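Local coordinates for HMG-CoA Lyase (PDB 1YDO), which belongs to the HMGL-like family of proteins built on a TIM-barrel fold, and is found as an assembly of two copies, at residues A[43-48]-A[73-78]; A[96-101]-A[134-139]; A[235-240]-A[286-291]; A[209-214]-A[244-249]; A[143-148]-A[174-179]. All blocks are in the same frame, centred on the assembly; numbering follows the deposited sequence.

Contact 1. Residues A[43-48]-A[73-78]; sequences SYIEIT and KGVTYA
Ala78 packs its CB against the phenol end of the Tyr44 ring, and this is the buried, close-packed part of the contact. Ala78 CB lies 3.6 Å from Tyr44 CZ. Tyr44 CG, anti to the backbone N (chi1 -176°), lies 3.9 Å from Thr76 O. The Tyr44 and Thr76 side chains cross obliquely, with Tyr44 CD2 3.8 Å from Thr76 CB. The Tyr44 hydroxyl is hydrogen-bonded to Glu97 of strand 97-103, beyond strand 76-80. Beneath these side chains, Ile45 N bonds to Thr76 O (2.9 Å) and Ala78 N bonds to Ile45 O (3.0 Å). The two strands run parallel. Together with helix 62-68 they make one beta-alpha-beta unit of the TIM barrel. Tyr44, Glu46, Thr76 and Ala78 share the face turned to the barrel interior, where Glu46 forms a salt bridge with Arg15. The opposite face meets the helical layer. There Ile47 CG2 touches the edge of the Tyr77 ring in its plane, 3.4 Å from Tyr77 CD1. One face of that ring takes Val75 CG1, set toward the rim. Tyr77 OH is hydrogen-bonded to Ser38 and to the backbone N of Glu72. The solvent side is the start of both segments. Gly74 is exposed, and its O only approaches Ser43 CB, at 3.7 Å. Thr76 N bonds to Ser43 O (2.9 Å), and Thr76 OG1 bonds that oxygen weakly.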
# COMPACT_ATOMS: atom_id res chain seq x y z
N SER A 43 11.07 -19.42 -5.42
CA SER A 43 11.14 -20.62 -6.25
C SER A 43 10.93 -20.29 -7.73
O SER A 43 10.75 -21.19 -8.54
CB SER A 43 10.08 -21.62 -5.82
OG SER A 43 8.80 -21.17 -6.17
N TYR A 44 10.93 -19.01 -8.08
CA TYR A 44 10.72 -18.59 -9.45
C TYR A 44 11.34 -17.22 -9.66
O TYR A 44 11.10 -16.31 -8.88
CB TYR A 44 9.24 -18.56 -9.74
CG TYR A 44 8.89 -18.23 -11.16
CD1 TYR A 44 8.94 -16.91 -11.62
CD2 TYR A 44 8.45 -19.22 -12.04
CE1 TYR A 44 8.54 -16.59 -12.92
CE2 TYR A 44 8.06 -18.91 -13.33
CZ TYR A 44 8.10 -17.59 -13.77
OH TYR A 44 7.65 -17.27 -15.03
N ILE A 45 12.13 -17.06 -10.72
CA ILE A 45 12.79 -15.80 -10.99
C ILE A 45 12.99 -15.52 -12.47
O ILE A 45 13.68 -16.28 -13.14
CB ILE A 45 14.18 -15.78 -10.38
CG1 ILE A 45 14.14 -16.13 -8.91
CG2 ILE A 45 14.81 -14.44 -10.61
CD1 ILE A 45 15.50 -16.07 -8.26
N GLU A 46 12.39 -14.45 -13.00
CA GLU A 46 12.63 -14.14 -14.40
C GLU A 46 13.99 -13.46 -14.49
O GLU A 46 14.08 -12.25 -14.34
CB GLU A 46 11.59 -13.19 -14.94
CG GLU A 46 10.25 -13.79 -15.08
CD GLU A 46 9.35 -12.97 -15.99
OE1 GLU A 46 8.14 -13.29 -16.09
OE2 GLU A 46 9.85 -12.01 -16.62
N ILE A 47 15.04 -14.23 -14.73
CA ILE A 47 16.38 -13.67 -14.79
C ILE A 47 16.58 -12.57 -15.82
O ILE A 47 17.35 -11.64 -15.59
CB ILE A 47 17.41 -14.75 -15.06
CG1 ILE A 47 17.10 -15.44 -16.39
CG2 ILE A 47 17.40 -15.77 -13.93
CD1 ILE A 47 18.15 -16.44 -16.82
N THR A 48 15.88 -12.65 -16.95
CA THR A 48 16.04 -11.63 -17.99
C THR A 48 15.03 -11.74 -19.11
O THR A 48 14.13 -12.60 -19.07
CB THR A 48 17.42 -11.73 -18.64
OG1 THR A 48 17.55 -10.72 -19.65
CG2 THR A 48 17.58 -13.10 -19.28
N LYS A 73 18.66 -25.36 -7.04
CA LYS A 73 17.66 -26.41 -7.21
C LYS A 73 16.32 -26.01 -6.60
O LYS A 73 16.25 -25.35 -5.56
CB LYS A 73 18.17 -27.71 -6.59
CG LYS A 73 19.26 -27.53 -5.55
CD LYS A 73 18.78 -26.70 -4.37
CE LYS A 73 19.95 -26.08 -3.62
NZ LYS A 73 20.73 -25.19 -4.52
N GLY A 74 15.25 -26.43 -7.26
CA GLY A 74 13.92 -26.11 -6.80
C GLY A 74 13.53 -24.71 -7.24
O GLY A 74 12.44 -24.23 -6.93
N VAL A 75 14.43 -24.06 -7.98
CA VAL A 75 14.18 -22.71 -8.46
C VAL A 75 13.87 -22.75 -9.93
O VAL A 75 14.57 -23.41 -10.69
CB VAL A 75 15.40 -21.82 -8.26
CG1 VAL A 75 15.07 -20.40 -8.68
CG2 VAL A 75 15.84 -21.85 -6.81
N THR A 76 12.82 -22.06 -10.33
CA THR A 76 12.44 -22.03 -11.74
C THR A 76 12.93 -20.72 -12.34
O THR A 76 12.41 -19.65 -12.02
CB THR A 76 10.90 -22.14 -11.89
OG1 THR A 76 10.43 -23.27 -11.16
CG2 THR A 76 10.52 -22.32 -13.35
N TYR A 77 13.93 -20.79 -13.22
CA TYR A 77 14.47 -19.60 -13.87
C TYR A 77 13.77 -19.38 -15.21
O TYR A 77 13.85 -20.20 -16.12
CB TYR A 77 15.98 -19.74 -14.05
CG TYR A 77 16.73 -19.82 -12.74
CD1 TYR A 77 17.20 -18.66 -12.11
CD2 TYR A 77 16.92 -21.04 -12.09
CE1 TYR A 77 17.82 -18.72 -10.87
CE2 TYR A 77 17.54 -21.11 -10.85
CZ TYR A 77 17.99 -19.95 -10.24
OH TYR A 77 18.57 -20.03 -9.01
N ALA A 78 13.05 -18.27 -15.30
CA ALA A 78 12.31 -17.95 -16.51
C ALA A 78 12.82 -16.69 -17.19
O ALA A 78 13.54 -15.89 -16.58
CB ALA A 78 10.81 -17.80 -16.18

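Contact 2. Residues A[96-101]-A[134-139]; sequences NEACVF and ANLTTR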
# COMPACT_ATOMS: atom_id res chain seq x y z
N ASN A 96 14.40 -22.33 -17.87
CA ASN A 96 13.47 -23.43 -17.62
C ASN A 96 12.09 -23.08 -18.17
O ASN A 96 11.43 -23.91 -18.79
CB ASN A 96 13.35 -23.70 -16.13
CG ASN A 96 14.68 -23.85 -15.45
OD1 ASN A 96 15.50 -24.65 -15.86
ND2 ASN A 96 14.92 -23.05 -14.41
N GLU A 97 11.65 -21.85 -17.93
CA GLU A 97 10.33 -21.45 -18.40
C GLU A 97 10.35 -20.18 -19.25
O GLU A 97 11.03 -19.21 -18.93
CB GLU A 97 9.37 -21.27 -17.21
CG GLU A 97 8.01 -20.65 -17.57
CD GLU A 97 6.92 -20.90 -16.54
OE1 GLU A 97 6.44 -22.06 -16.44
OE2 GLU A 97 6.53 -19.95 -15.83
N ALA A 98 9.60 -20.22 -20.34
CA ALA A 98 9.52 -19.10 -21.23
C ALA A 98 8.20 -18.38 -21.00
O ALA A 98 7.17 -19.02 -20.85
CB ALA A 98 9.59 -19.58 -22.67
N CYS A 99 8.23 -17.06 -20.96
CA CYS A 99 7.00 -16.32 -20.74
C CYS A 99 6.64 -15.48 -21.93
O CYS A 99 7.30 -14.48 -22.21
CB CYS A 99 7.15 -15.39 -19.54
SG CYS A 99 7.95 -16.11 -18.09
N VAL A 100 5.61 -15.87 -22.66
CA VAL A 100 5.22 -15.05 -23.79
C VAL A 100 4.41 -13.87 -23.26
O VAL A 100 4.09 -13.82 -22.07
CB VAL A 100 4.38 -15.83 -24.78
CG1 VAL A 100 5.24 -16.89 -25.44
CG2 VAL A 100 3.19 -16.46 -24.06
N PHE A 101 4.08 -12.92 -24.13
CA PHE A 101 3.31 -11.77 -23.69
C PHE A 101 2.60 -11.06 -24.81
O PHE A 101 2.95 -11.18 -25.98
CB PHE A 101 4.22 -10.75 -22.99
CG PHE A 101 5.37 -10.29 -23.83
CD1 PHE A 101 6.51 -11.07 -23.94
CD2 PHE A 101 5.30 -9.09 -24.54
CE1 PHE A 101 7.58 -10.68 -24.76
CE2 PHE A 101 6.36 -8.69 -25.36
CZ PHE A 101 7.50 -9.48 -25.47
N ALA A 134 10.19 -28.29 -26.69
CA ALA A 134 11.57 -28.33 -26.26
C ALA A 134 11.66 -28.68 -24.78
O ALA A 134 12.70 -28.52 -24.15
CB ALA A 134 12.25 -26.99 -26.52
N ASN A 135 10.55 -29.18 -24.22
CA ASN A 135 10.48 -29.55 -22.81
C ASN A 135 10.67 -28.34 -21.93
O ASN A 135 11.45 -28.36 -20.97
CB ASN A 135 11.55 -30.59 -22.46
CG ASN A 135 11.48 -31.81 -23.34
OD1 ASN A 135 10.44 -32.44 -23.45
ND2 ASN A 135 12.61 -32.15 -23.96
N LEU A 136 9.96 -27.27 -22.27
CA LEU A 136 10.04 -26.01 -21.53
C LEU A 136 8.65 -25.60 -21.08
O LEU A 136 7.71 -25.60 -21.88
CB LEU A 136 10.61 -24.93 -22.44
CG LEU A 136 11.65 -24.03 -21.81
CD1 LEU A 136 12.81 -24.89 -21.33
CD2 LEU A 136 12.14 -23.00 -22.82
N THR A 137 8.50 -25.25 -19.82
CA THR A 137 7.19 -24.83 -19.33
C THR A 137 6.91 -23.42 -19.80
O THR A 137 7.80 -22.57 -19.81
CB THR A 137 7.16 -24.86 -17.82
OG1 THR A 137 8.27 -24.11 -17.31
CG2 THR A 137 7.28 -26.30 -17.33
N THR A 138 5.67 -23.15 -20.20
CA THR A 138 5.33 -21.83 -20.69
C THR A 138 4.38 -21.09 -19.78
O THR A 138 3.59 -21.69 -19.05
CB THR A 138 4.68 -21.90 -22.07
OG1 THR A 138 3.43 -22.61 -21.98
CG2 THR A 138 5.61 -22.59 -23.07
N ARG A 139 4.44 -19.77 -19.87
CA ARG A 139 3.60 -18.88 -19.09
C ARG A 139 3.28 -17.67 -19.94
O ARG A 139 4.15 -17.16 -20.64
CB ARG A 139 4.36 -18.45 -17.84
CG ARG A 139 3.56 -17.61 -16.90
CD ARG A 139 4.48 -16.84 -16.00
NE ARG A 139 3.78 -16.31 -14.85
CZ ARG A 139 4.27 -15.37 -14.05
NH1 ARG A 139 5.47 -14.86 -14.31
NH2 ARG A 139 3.56 -14.98 -13.01
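Glu97 CG is anti to its backbone N (chi1 172°), while Thr137 OG1 lies between its own backbone N and carbonyl carbon (chi1 53°). These torsions place Glu97 CG and Thr137 OG1 on the same face of the sheet, 3.5 Å apart. The two side chains cross at about a right angle. Thr137 OG1 donates to Glu97 OE1 over 2.9 Å. It comes from the anti side of the carboxylate, 23° out of the plane. The other oxygen, Glu97 OE2, lies over the aliphatic part of Arg139, 3.7 Å from Arg139 CD. Arg139 NE is 4.7 Å from Glu97 OE2, so the opposite charges are near but not in contact. They may still steady each other. Strands 97-103 and 137-143 are parallel neighbours in the TIM-barrel sheet. Ala98 carries the middle of the pairing: its N bonds to Thr137 O (3.0 Å) and its O takes Arg139 N (3.0 Å). Val100 N adds a weak bond to Arg139 O. Glu97, Cys99, Thr137 and Arg139 are on one face, where the extended Arg139 chain runs on to a salt bridge with Asp231. Ala98 and Thr138 are on the helix side. Thr138 OG1 is hydrogen-bonded to Asn128 of helix 117-133, and Ala98 CB packs loosely on Leu136 CD2 (4.3 Å).

Contact 3. Residues A[235-240]-A[286-291]; sequences GGLGGC and KPLPSR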
# COMPACT_ATOMS: atom_id res chain seq x y z
N GLY A 235 12.36 -4.89 -3.83
CA GLY A 235 12.57 -3.47 -3.62
C GLY A 235 11.57 -2.54 -4.30
O GLY A 235 11.48 -1.35 -3.99
N GLY A 236 10.80 -3.09 -5.23
CA GLY A 236 9.84 -2.27 -5.94
C GLY A 236 10.48 -1.70 -7.20
O GLY A 236 9.98 -0.75 -7.79
N LEU A 237 11.60 -2.29 -7.60
CA LEU A 237 12.29 -1.85 -8.79
C LEU A 237 11.33 -1.65 -9.94
O LEU A 237 10.26 -2.27 -9.99
CB LEU A 237 13.34 -2.86 -9.22
CG LEU A 237 14.75 -2.59 -8.70
CD1 LEU A 237 15.63 -3.79 -8.99
CD2 LEU A 237 15.30 -1.33 -9.36
N GLY A 238 11.71 -0.78 -10.86
CA GLY A 238 10.89 -0.53 -12.03
C GLY A 238 9.83 0.54 -11.85
O GLY A 238 8.86 0.35 -11.11
N GLY A 239 10.03 1.66 -12.53
CA GLY A 239 9.08 2.74 -12.46
C GLY A 239 8.03 2.55 -13.53
O GLY A 239 8.20 1.70 -14.42
N CYS A 240 6.95 3.31 -13.45
CA CYS A 240 5.88 3.22 -14.44
C CYS A 240 6.17 4.22 -15.56
O CYS A 240 6.23 5.43 -15.32
CB CYS A 240 4.53 3.53 -13.78
SG CYS A 240 3.09 3.20 -14.82
N LYS A 286 19.78 5.11 -5.80
CA LYS A 286 18.50 5.76 -5.65
C LYS A 286 17.69 4.93 -4.68
O LYS A 286 17.82 3.71 -4.64
CB LYS A 286 17.80 5.82 -7.00
CG LYS A 286 16.52 6.63 -7.00
CD LYS A 286 15.38 5.84 -7.63
CE LYS A 286 15.67 5.44 -9.07
NZ LYS A 286 14.47 4.81 -9.69
N PRO A 287 16.84 5.57 -3.86
CA PRO A 287 16.03 4.81 -2.91
C PRO A 287 14.86 4.10 -3.60
O PRO A 287 14.22 4.65 -4.49
CB PRO A 287 15.57 5.89 -1.93
CG PRO A 287 15.46 7.11 -2.81
CD PRO A 287 16.73 7.02 -3.63
N LEU A 288 14.58 2.87 -3.18
CA LEU A 288 13.48 2.11 -3.74
C LEU A 288 12.23 2.35 -2.92
O LEU A 288 12.30 2.56 -1.71
CB LEU A 288 13.80 0.64 -3.75
CG LEU A 288 14.57 0.10 -4.97
CD1 LEU A 288 15.32 1.20 -5.70
CD2 LEU A 288 15.52 -0.99 -4.49
N PRO A 289 11.06 2.30 -3.57
CA PRO A 289 9.76 2.52 -2.92
C PRO A 289 9.36 1.55 -1.81
O PRO A 289 8.47 1.86 -1.01
CB PRO A 289 8.79 2.48 -4.10
CG PRO A 289 9.47 1.56 -5.07
CD PRO A 289 10.89 2.04 -5.01
N SER A 290 10.03 0.40 -1.74
CA SER A 290 9.71 -0.62 -0.75
C SER A 290 9.60 -0.07 0.66
O SER A 290 10.50 0.59 1.14
CB SER A 290 10.77 -1.71 -0.78
OG SER A 290 10.52 -2.63 0.27
N ARG A 291 8.49 -0.37 1.33
CA ARG A 291 8.26 0.08 2.68
C ARG A 291 9.09 -0.72 3.67
O ARG A 291 9.74 -0.15 4.53
CB ARG A 291 6.80 -0.04 3.07
CG ARG A 291 5.83 0.72 2.21
CD ARG A 291 6.07 2.21 2.24
NE ARG A 291 4.97 2.91 1.59
CZ ARG A 291 4.98 4.21 1.30
NH1 ARG A 291 6.04 4.95 1.60
NH2 ARG A 291 3.92 4.76 0.72
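Gly235 and Gly236 both have positive phi, and Gly235 O accepts Ser290 N over 3.2 Å. This is the one hydrogen bond between the two segments. It joins a glycine-rich loop, which follows barrel strand 229-232, to the N-cap of helix 291-296. Ser290 is that N-cap residue. Its OG is anti to the backbone N (chi1 175°) and caps Leu293 N. The same OG is hydrogen-bonded to Glu253, whose other carboxylate oxygen holds Gly235 N. Glu253 therefore grips both sides of the contact.

Leu288, Pro289 and Ser290 lie on the bare backbone of Gly235 and Gly236. Leu288 places CG 3.6 Å from Gly235 O, and Leu288 CD2 lies 4.0 Å from Gly235 CA. The Pro289 ring comes in beside them, with Pro289 CG 3.6 Å from Gly236 O. Leu237 begins by pointing away from the second segment, but its end turns back. Leu237 and Leu288 both rest on Ile280 of helix 270-284, which covers this apolar patch. Pro289 O accepts a hydrogen bond from Arg291 of the second subunit. The leucine pair itself meets only at its outer methyls, Leu237 CD2 and Leu288 CD1, 4.4 Å apart.

Contact 4. Residues A[209-214]-A[244-249]; sequences HDTRGT and PGSSGN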
# COMPACT_ATOMS: atom_id res chain seq x y z
N HIS A 209 0.59 -3.37 -10.10
CA HIS A 209 1.53 -2.24 -10.05
C HIS A 209 0.97 -1.25 -9.03
O HIS A 209 -0.11 -0.72 -9.22
CB HIS A 209 1.62 -1.57 -11.43
CG HIS A 209 2.55 -2.25 -12.38
ND1 HIS A 209 2.68 -1.87 -13.69
CD2 HIS A 209 3.40 -3.29 -12.19
CE1 HIS A 209 3.57 -2.65 -14.29
NE2 HIS A 209 4.02 -3.52 -13.40
N ASP A 210 1.68 -0.99 -7.93
CA ASP A 210 1.09 -0.04 -7.00
C ASP A 210 1.50 1.39 -7.28
O ASP A 210 1.95 2.11 -6.40
CB ASP A 210 1.37 -0.40 -5.53
CG ASP A 210 2.81 -0.27 -5.16
OD1 ASP A 210 3.65 -0.76 -5.94
OD2 ASP A 210 3.11 0.30 -4.08
N THR A 211 1.32 1.79 -8.54
CA THR A 211 1.60 3.15 -8.94
C THR A 211 0.65 4.03 -8.12
O THR A 211 0.96 5.18 -7.84
CB THR A 211 1.32 3.34 -10.42
OG1 THR A 211 2.18 2.50 -11.19
CG2 THR A 211 1.52 4.78 -10.81
N ARG A 212 -0.49 3.49 -7.74
CA ARG A 212 -1.45 4.22 -6.94
C ARG A 212 -1.47 3.68 -5.51
O ARG A 212 -2.35 4.01 -4.71
CB ARG A 212 -2.85 4.13 -7.56
CG ARG A 212 -3.25 5.35 -8.37
CD ARG A 212 -2.28 5.64 -9.51
NE ARG A 212 -2.63 6.89 -10.19
CZ ARG A 212 -3.60 7.01 -11.09
NH1 ARG A 212 -4.31 5.95 -11.45
NH2 ARG A 212 -3.85 8.19 -11.64
N GLY A 213 -0.49 2.84 -5.21
CA GLY A 213 -0.38 2.25 -3.90
C GLY A 213 -1.57 1.40 -3.51
O GLY A 213 -1.94 1.38 -2.34
N THR A 214 -2.17 0.68 -4.46
CA THR A 214 -3.32 -0.15 -4.13
C THR A 214 -3.04 -1.61 -4.37
O THR A 214 -3.93 -2.44 -4.23
CB THR A 214 -4.58 0.29 -4.94
OG1 THR A 214 -4.26 0.37 -6.32
CG2 THR A 214 -5.09 1.65 -4.48
N PRO A 244 6.21 8.71 -14.80
CA PRO A 244 7.57 8.76 -14.25
C PRO A 244 7.65 9.35 -12.84
O PRO A 244 6.94 10.30 -12.50
CB PRO A 244 8.32 9.61 -15.28
CG PRO A 244 7.27 10.55 -15.77
CD PRO A 244 6.08 9.62 -15.96
N GLY A 245 8.54 8.78 -12.03
CA GLY A 245 8.69 9.26 -10.67
C GLY A 245 7.81 8.50 -9.69
O GLY A 245 7.86 8.74 -8.49
N SER A 246 7.01 7.57 -10.20
CA SER A 246 6.13 6.77 -9.36
C SER A 246 6.52 5.29 -9.41
O SER A 246 7.00 4.82 -10.44
CB SER A 246 4.66 6.94 -9.79
OG SER A 246 4.46 6.52 -11.13
N SER A 247 6.31 4.58 -8.30
CA SER A 247 6.64 3.15 -8.21
C SER A 247 5.93 2.29 -9.25
O SER A 247 4.89 2.69 -9.79
CB SER A 247 6.34 2.62 -6.80
OG SER A 247 5.11 3.12 -6.31
N GLY A 248 6.50 1.12 -9.53
CA GLY A 248 5.91 0.22 -10.51
C GLY A 248 5.19 -0.93 -9.86
O GLY A 248 4.09 -0.76 -9.31
N ASN A 249 5.79 -2.12 -9.92
CA ASN A 249 5.17 -3.29 -9.31
C ASN A 249 5.34 -3.28 -7.80
O ASN A 249 6.22 -2.61 -7.26
CB ASN A 249 5.76 -4.57 -9.88
CG ASN A 249 6.95 -4.31 -10.76
OD1 ASN A 249 7.92 -3.69 -10.34
ND2 ASN A 249 6.88 -4.79 -12.00
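Asp210 is the centre of an inverse gamma turn, and this sharp bend is pressed against Ser247 and Gly248. The turn is marked by a weak bond from Thr211 N to His209 O. Asp210 OD1 lies 3.4 Å from Gly248 O and is not bonded to it, since both are acceptors. Asp210 O has two donors: Gly213 N within its own loop, and Ser247 OG in a weak bond of 3.3 Å. A firmer link comes next in the chain. Thr211 OG1 is anti to its carbonyl carbon (chi1 -63°) and donates to Ser247 O over 3.1 Å. It meets that oxygen in the carbonyl plane. Thr211 CG2, on the other branch, touches Ser246 OG at 3.4 Å. Ser246 OG is itself hydrogen-bonded to Ala243 O.

Both segments are loops of the TIM barrel. One follows strand 204-207, and the other leads to helix 252-261. In this fold the loops after the strands line the mouth of the barrel, where active sites usually lie. At that end His209 and Asn249 form a single backbone bridge. Their side chains lie side by side and point the same way, with the ring and amide planes 80° apart. His209 CD2 is 3.5 Å from Asn249 CB. Each polar end has a partner beyond the pair: His209 ND1 bonds to Thr179 O, and Asn249 ND2 bonds to His207 NE2. The second subunit closes over the other end. Its Val295 packs on Thr211, and its Arg291 packs on Ser247.

Contact 5. Residues A[143-148]-A[174-179]; sequences STVFGC and LSLGDT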
# COMPACT_ATOMS: atom_id res chain seq x y z
N SER A 143 -1.27 -8.28 -20.59
CA SER A 143 -1.21 -6.99 -19.94
C SER A 143 -2.42 -6.14 -20.24
O SER A 143 -3.26 -6.50 -21.06
CB SER A 143 0.05 -6.23 -20.33
OG SER A 143 0.07 -5.97 -21.71
N THR A 144 -2.50 -5.00 -19.55
CA THR A 144 -3.57 -4.03 -19.67
C THR A 144 -4.96 -4.65 -19.49
O THR A 144 -5.92 -4.24 -20.14
CB THR A 144 -3.46 -3.28 -21.03
OG1 THR A 144 -4.29 -2.12 -21.01
CG2 THR A 144 -3.88 -4.17 -22.17
N VAL A 145 -5.08 -5.62 -18.57
CA VAL A 145 -6.35 -6.27 -18.32
C VAL A 145 -7.26 -5.46 -17.41
O VAL A 145 -8.47 -5.66 -17.39
CB VAL A 145 -6.16 -7.68 -17.71
CG1 VAL A 145 -5.28 -8.51 -18.60
CG2 VAL A 145 -5.57 -7.59 -16.34
N PHE A 146 -6.68 -4.53 -16.65
CA PHE A 146 -7.45 -3.69 -15.74
C PHE A 146 -7.50 -2.24 -16.22
O PHE A 146 -7.56 -1.32 -15.41
CB PHE A 146 -6.85 -3.72 -14.34
CG PHE A 146 -7.04 -5.03 -13.64
CD1 PHE A 146 -8.29 -5.41 -13.19
CD2 PHE A 146 -5.96 -5.89 -13.44
CE1 PHE A 146 -8.47 -6.63 -12.56
CE2 PHE A 146 -6.13 -7.12 -12.80
CZ PHE A 146 -7.38 -7.49 -12.36
N GLY A 147 -7.46 -2.05 -17.53
CA GLY A 147 -7.50 -0.70 -18.06
C GLY A 147 -6.29 -0.42 -18.91
O GLY A 147 -5.20 -0.94 -18.64
N CYS A 148 -6.47 0.40 -19.93
CA CYS A 148 -5.40 0.76 -20.85
C CYS A 148 -5.02 2.23 -20.76
O CYS A 148 -5.87 3.09 -20.53
CB CYS A 148 -5.84 0.44 -22.29
SG CYS A 148 -4.62 0.87 -23.58
N LEU A 174 -1.66 -18.09 -16.78
CA LEU A 174 -1.93 -16.83 -17.43
C LEU A 174 -1.81 -15.72 -16.39
O LEU A 174 -2.64 -15.59 -15.50
CB LEU A 174 -3.34 -16.86 -18.01
CG LEU A 174 -3.64 -15.97 -19.20
CD1 LEU A 174 -5.13 -16.01 -19.47
CD2 LEU A 174 -3.21 -14.54 -18.92
N SER A 175 -0.76 -14.91 -16.51
CA SER A 175 -0.55 -13.84 -15.54
C SER A 175 -1.19 -12.55 -16.01
O SER A 175 -0.74 -11.94 -16.97
CB SER A 175 0.95 -13.64 -15.31
OG SER A 175 1.20 -12.59 -14.42
N LEU A 176 -2.26 -12.16 -15.32
CA LEU A 176 -3.00 -10.93 -15.63
C LEU A 176 -2.34 -9.75 -14.95
O LEU A 176 -2.05 -9.81 -13.76
CB LEU A 176 -4.44 -11.04 -15.12
CG LEU A 176 -5.11 -12.37 -15.45
CD1 LEU A 176 -6.44 -12.43 -14.74
CD2 LEU A 176 -5.28 -12.51 -16.95
N GLY A 177 -2.13 -8.67 -15.68
CA GLY A 177 -1.48 -7.54 -15.06
C GLY A 177 -2.18 -6.20 -15.11
O GLY A 177 -3.01 -5.92 -15.97
N ASP A 178 -1.81 -5.36 -14.14
CA ASP A 178 -2.34 -4.01 -14.02
C ASP A 178 -1.25 -3.08 -14.50
O ASP A 178 -0.49 -2.53 -13.71
CB ASP A 178 -2.67 -3.70 -12.56
CG ASP A 178 -3.32 -2.34 -12.39
OD1 ASP A 178 -3.46 -1.88 -11.23
OD2 ASP A 178 -3.69 -1.72 -13.41
N THR A 179 -1.17 -2.90 -15.81
CA THR A 179 -0.14 -2.05 -16.37
C THR A 179 -0.16 -0.62 -15.83
O THR A 179 0.76 -0.21 -15.12
CB THR A 179 -0.25 -2.03 -17.90
OG1 THR A 179 -0.20 -3.37 -18.38
CG2 THR A 179 0.89 -1.25 -18.50
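Thr179 OG1 takes the backbone N-H of Thr144 over 3.1 Å, with an N-H...O angle of 144°. A second, weak bond runs from Val145 N to Gly177 O (3.3 Å). The two tie the loop after strand 137-143 to the end of strand 174-177, its neighbour in the TIM barrel. The chains do not run side by side here. Residues 143-146 and 176-179 run in directions 84° apart.

Around these bonds lie van der Waals contacts. Val145 drops CG2 onto the strand, 3.8 Å from Leu176 CB and also against Gly177 O. Phe146 crosses Asp178 at about a right angle. Phe146 CD2 is 4.0 Å from Asp178 CB, and Phe146 CB is 3.9 Å from Asp178 OD2. Ser143 CB touches Thr179 OG1 at 3.5 Å.

Further out, neighbouring groups position these residues. The Phe146 ring is backed by Val188 and Val191 of helix 185-196, and Leu176 packs on Leu195 of the same helix. Asp178 OD2 receives weak bonds from Gly181 N and Ala182 N. Thr144 sets CB away from 174-179, and its side chain touches Ala104 and Ser105. The loop is also braced from within: Thr144 OG1 donates to Gly147 O over 2.8 Å, from 48° above the carbonyl plane.

How the contacts relate
Contacts 1, 2 and 5 belong to one parallel sheet. Contacts 1 and 2 meet where strands 76-80 and 97-103 are neighbours, with centres 11 Å apart, and Tyr77 O probably accepts a hydrogen bond from Asn96 N. Contact 2 reaches contact 5 through Arg139 NH2, which lies 3.6 Å from Ser175 OG. Contacts 3 and 4 form a second group. Their centres are 9 Å apart, their segments alternate along the chain, and both touch the second subunit. Pro289 CB packs on Ser247 CB at 3.6 Å. Contact 5 connects the two groups, its centre 14 Å from that of contact 4. Contacts 1 and 4 lie on opposite sides of the chain centre, 24 Å apart between centres.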